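Local coordinates for dual specificity protein phosphatase 12 (Homo sapiens, PDB 4KI9) that removes phosphate from phosphotyrosine and from phosphoserine or phosphothreonine residues of proteins, here as its isolated phosphatase catalytic domain, at residues L64-D69 / A151-Y156. The protein carries 2 engineered substitutions. Numbering follows the deposited sequence.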
ATOM      1  N   LEU A  64       1.570  10.036   0.640  1.00 18.82           N
ATOM      2  CA  LEU A  64       1.556   8.646   1.073  1.00 23.80           C
ATOM      3  C   LEU A  64       2.893   8.267   1.693  1.00 20.96           C
ATOM      4  O   LEU A  64       2.964   7.415   2.596  1.00 18.82           O
ATOM      5  CB  LEU A  64       1.288   7.721  -0.109  1.00 26.57           C
ATOM      6  CG  LEU A  64      -0.124   7.215  -0.389  1.00 30.77           C
ATOM      7  CD1 LEU A  64      -0.007   6.004  -1.276  1.00 26.37           C
ATOM      8  CD2 LEU A  64      -0.869   6.873   0.889  1.00 25.82           C
ATOM      9  N   LEU A  65       3.958   8.888   1.193  1.00 19.11           N
ATOM     10  CA  LEU A  65       5.332   8.560   1.606  1.00 17.02           C
ATOM     11  C   LEU A  65       5.509   8.481   3.122  1.00 16.75           C
ATOM     12  O   LEU A  65       6.131   7.549   3.628  1.00 18.12           O
ATOM     13  CB  LEU A  65       6.327   9.573   1.014  1.00 15.48           C
ATOM     14  CG  LEU A  65       7.805   9.416   1.401  1.00 17.29           C
ATOM     15  CD1 LEU A  65       8.320   8.018   1.051  1.00 14.95           C
ATOM     16  CD2 LEU A  65       8.653  10.463   0.666  1.00 17.55           C
ATOM     17  N   SER A  66       4.951   9.455   3.837  1.00 15.39           N
ATOM     18  CA  SER A  66       5.112   9.556   5.281  1.00 17.69           C
ATOM     19  C   SER A  66       4.450   8.395   6.026  1.00 19.36           C
ATOM     20  O   SER A  66       4.822   8.097   7.155  1.00 16.32           O
ATOM     21  CB  SER A  66       4.553  10.895   5.782  1.00 22.22           C
ATOM     22  OG  SER A  66       5.309  11.984   5.249  1.00 25.99           O
ATOM     23  N   HIS A  67       3.487   7.737   5.379  1.00 18.10           N
ATOM     24  CA  HIS A  67       2.753   6.612   5.985  1.00 17.47           C
ATOM     25  C   HIS A  67       3.242   5.218   5.586  1.00 18.67           C
ATOM     26  O   HIS A  67       2.714   4.210   6.074  1.00 15.17           O
ATOM     27  CB  HIS A  67       1.262   6.724   5.647  1.00 15.07           C
ATOM     28  CG  HIS A  67       0.657   8.014   6.076  1.00 23.00           C
ATOM     29  ND1 HIS A  67       0.660   9.136   5.275  1.00 36.45           N
ATOM     30  CD2 HIS A  67       0.081   8.387   7.242  1.00 24.31           C
ATOM     31  CE1 HIS A  67       0.076  10.131   5.917  1.00 32.58           C
ATOM     32  NE2 HIS A  67      -0.283   9.705   7.113  1.00 33.94           N
ATOM     33  N   LEU A  68       4.241   5.150   4.709  1.00 16.25           N
ATOM     34  CA  LEU A  68       4.643   3.876   4.123  1.00 15.80           C
ATOM     35  C   LEU A  68       5.240   2.881   5.117  1.00 18.26           C
ATOM     36  O   LEU A  68       4.950   1.698   5.036  1.00 19.67           O
ATOM     37  CB  LEU A  68       5.605   4.070   2.928  1.00 13.69           C
ATOM     38  CG  LEU A  68       5.024   4.732   1.676  1.00 16.47           C
ATOM     39  CD1 LEU A  68       6.109   4.907   0.573  1.00 17.50           C
ATOM     40  CD2 LEU A  68       3.802   3.954   1.167  1.00 19.07           C
ATOM     41  N   ASP A  69       6.096   3.337   6.028  1.00 15.54           N
ATOM     42  CA  ASP A  69       6.644   2.418   7.015  1.00 15.44           C
ATOM     43  C   ASP A  69       5.552   1.835   7.931  1.00 16.33           C
ATOM     44  O   ASP A  69       5.594   0.657   8.235  1.00 14.99           O
ATOM     45  CB  ASP A  69       7.759   3.059   7.835  1.00 22.09           C
ATOM     46  CG  ASP A  69       9.105   3.096   7.084  1.00 23.03           C
ATOM     47  OD1 ASP A  69       9.995   3.842   7.515  1.00 27.49           O
ATOM     48  OD2 ASP A  69       9.273   2.387   6.073  1.00 19.76           O
ATOM     49  N   ALA A 151      17.924  14.554   4.255  1.00 32.45           N
ATOM     50  CA  ALA A 151      17.720  15.754   3.465  1.00 32.67           C
ATOM     51  C   ALA A 151      16.654  15.499   2.412  1.00 29.03           C
ATOM     52  O   ALA A 151      15.922  16.412   2.037  1.00 32.01           O
ATOM     53  CB  ALA A 151      19.037  16.201   2.807  1.00 31.41           C
ATOM     54  N   ILE A 152      16.577  14.263   1.926  1.00 26.31           N
ATOM     55  CA  ILE A 152      15.555  13.888   0.947  1.00 28.68           C
ATOM     56  C   ILE A 152      14.149  14.082   1.524  1.00 26.56           C
ATOM     57  O   ILE A 152      13.277  14.662   0.871  1.00 22.22           O
ATOM     58  CB  ILE A 152      15.711  12.432   0.466  1.00 28.74           C
ATOM     59  CG1 ILE A 152      16.906  12.296  -0.465  1.00 32.97           C
ATOM     60  CG2 ILE A 152      14.455  11.956  -0.278  1.00 25.55           C
ATOM     61  CD1 ILE A 152      17.196  10.871  -0.815  1.00 36.68           C
ATOM     62  N   TYR A 153      13.931  13.611   2.744  1.00 21.18           N
ATOM     63  CA  TYR A 153      12.614  13.744   3.374  1.00 21.22           C
ATOM     64  C   TYR A 153      12.288  15.196   3.692  1.00 24.61           C
ATOM     65  O   TYR A 153      11.163  15.657   3.474  1.00 22.96           O
ATOM     66  CB  TYR A 153      12.502  12.896   4.664  1.00 20.66           C
ATOM     67  CG  TYR A 153      11.090  12.915   5.222  1.00 20.29           C
ATOM     68  CD1 TYR A 153      10.766  13.689   6.325  1.00 21.34           C
ATOM     69  CD2 TYR A 153      10.073  12.192   4.605  1.00 22.61           C
ATOM     70  CE1 TYR A 153       9.470  13.719   6.825  1.00 22.36           C
ATOM     71  CE2 TYR A 153       8.771  12.215   5.096  1.00 19.89           C
ATOM     72  CZ  TYR A 153       8.475  12.978   6.206  1.00 21.83           C
ATOM     73  OH  TYR A 153       7.180  13.027   6.689  1.00 22.71           O
ATOM     74  N   LYS A 154      13.269  15.926   4.209  1.00 24.68           N
ATOM     75  CA  LYS A 154      13.021  17.319   4.560  1.00 28.88           C
ATOM     76  C   LYS A 154      12.659  18.131   3.323  1.00 27.81           C
ATOM     77  O   LYS A 154      11.713  18.911   3.354  1.00 24.49           O
ATOM     78  CB  LYS A 154      14.215  17.922   5.300  1.00 33.91           C
ATOM     79  CG  LYS A 154      14.415  17.328   6.690  1.00 37.32           C
ATOM     80  CD  LYS A 154      15.762  17.697   7.274  1.00 41.80           C
ATOM     81  CE  LYS A 154      15.936  17.054   8.640  1.00 47.55           C
ATOM     82  NZ  LYS A 154      17.340  17.158   9.131  1.00 51.79           N
ATOM     83  N   GLN A 155      13.398  17.937   2.229  1.00 26.13           N
ATOM     84  CA  GLN A 155      13.108  18.684   1.004  1.00 28.54           C
ATOM     85  C   GLN A 155      11.713  18.338   0.482  1.00 26.43           C
ATOM     86  O   GLN A 155      10.968  19.208   0.042  1.00 23.90           O
ATOM     87  CB  GLN A 155      14.164  18.411  -0.075  1.00 27.15           C
ATOM     88  CG  GLN A 155      13.978  19.254  -1.313  1.00 30.23           C
ATOM     89  CD  GLN A 155      14.272  20.725  -1.064  1.00 35.34           C
ATOM     90  OE1 GLN A 155      14.927  21.082  -0.081  1.00 33.67           O
ATOM     91  NE2 GLN A 155      13.781  21.589  -1.952  1.00 34.27           N
ATOM     92  N   TYR A 156      11.363  17.060   0.540  1.00 23.43           N
ATOM     93  CA  TYR A 156      10.051  16.594   0.117  1.00 23.05           C
ATOM     94  C   TYR A 156       8.907  17.243   0.909  1.00 20.69           C
ATOM     95  O   TYR A 156       7.876  17.610   0.336  1.00 23.71           O
ATOM     96  CB  TYR A 156       9.991  15.074   0.281  1.00 22.20           C
ATOM     97  CG  TYR A 156       8.613  14.459   0.192  1.00 24.51           C
ATOM     98  CD1 TYR A 156       7.911  14.094   1.345  1.00 21.59           C
ATOM     99  CD2 TYR A 156       8.033  14.194  -1.038  1.00 26.21           C
ATOM    100  CE1 TYR A 156       6.648  13.507   1.262  1.00 16.83           C
ATOM    101  CE2 TYR A 156       6.774  13.602  -1.130  1.00 25.64           C
ATOM    102  CZ  TYR A 156       6.094  13.258   0.025  1.00 22.15           C
ATOM    103  OH  TYR A 156       4.853  12.668  -0.068  1.00 24.16           O
TER
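Ser66 and Tyr153 mark the nearest backbone approach between 64-69, a turn that runs into the first residues of helix 68-80, and 151-156, the opening turns of the C-terminal helix 151-160; their CA atoms stay 8.8 Å apart, a gap spanned mainly by two tyrosines that meet Leu65 and Ser66. The contact thus packs the C-terminal helix of the catalytic-domain construct against the turn before helix 68-80 of the dual-specificity phosphatase α/β fold. On the turn, His67 N bonds to Leu64 O at 2.8 Å; on the other segment, the bond from Tyr156 N to Ile152 O is evidence of regular helix, where a spacing of three residues puts Tyr153 and Tyr156 on one side. Both tyrosines hold CG anti to the backbone N (chi1 -174° and 167°) and reach across with their hydroxyl ends. The Leu65 and Tyr156 side chains run alongside each other with opposite headings: CD2 of Leu65 sits over the centre of the Tyr156 ring, 3.7 Å from its centroid and 10° off the normal, a CH-pi contact. Leu65 CB lies 3.6 Å from Tyr156 OH. Asp63, just before the turn, hydrogen-bonds Tyr156 OH through OD1 and Ser66 OG through OD2. Met142 touches both Leu65 and Tyr153, and Gln135 and Leu138 of helix 130-141 pack on Tyr156. Ser66 OG, in the plane of the Tyr153 ring at its edge, is hydrogen-bonded to Tyr153 OH at 2.6 Å.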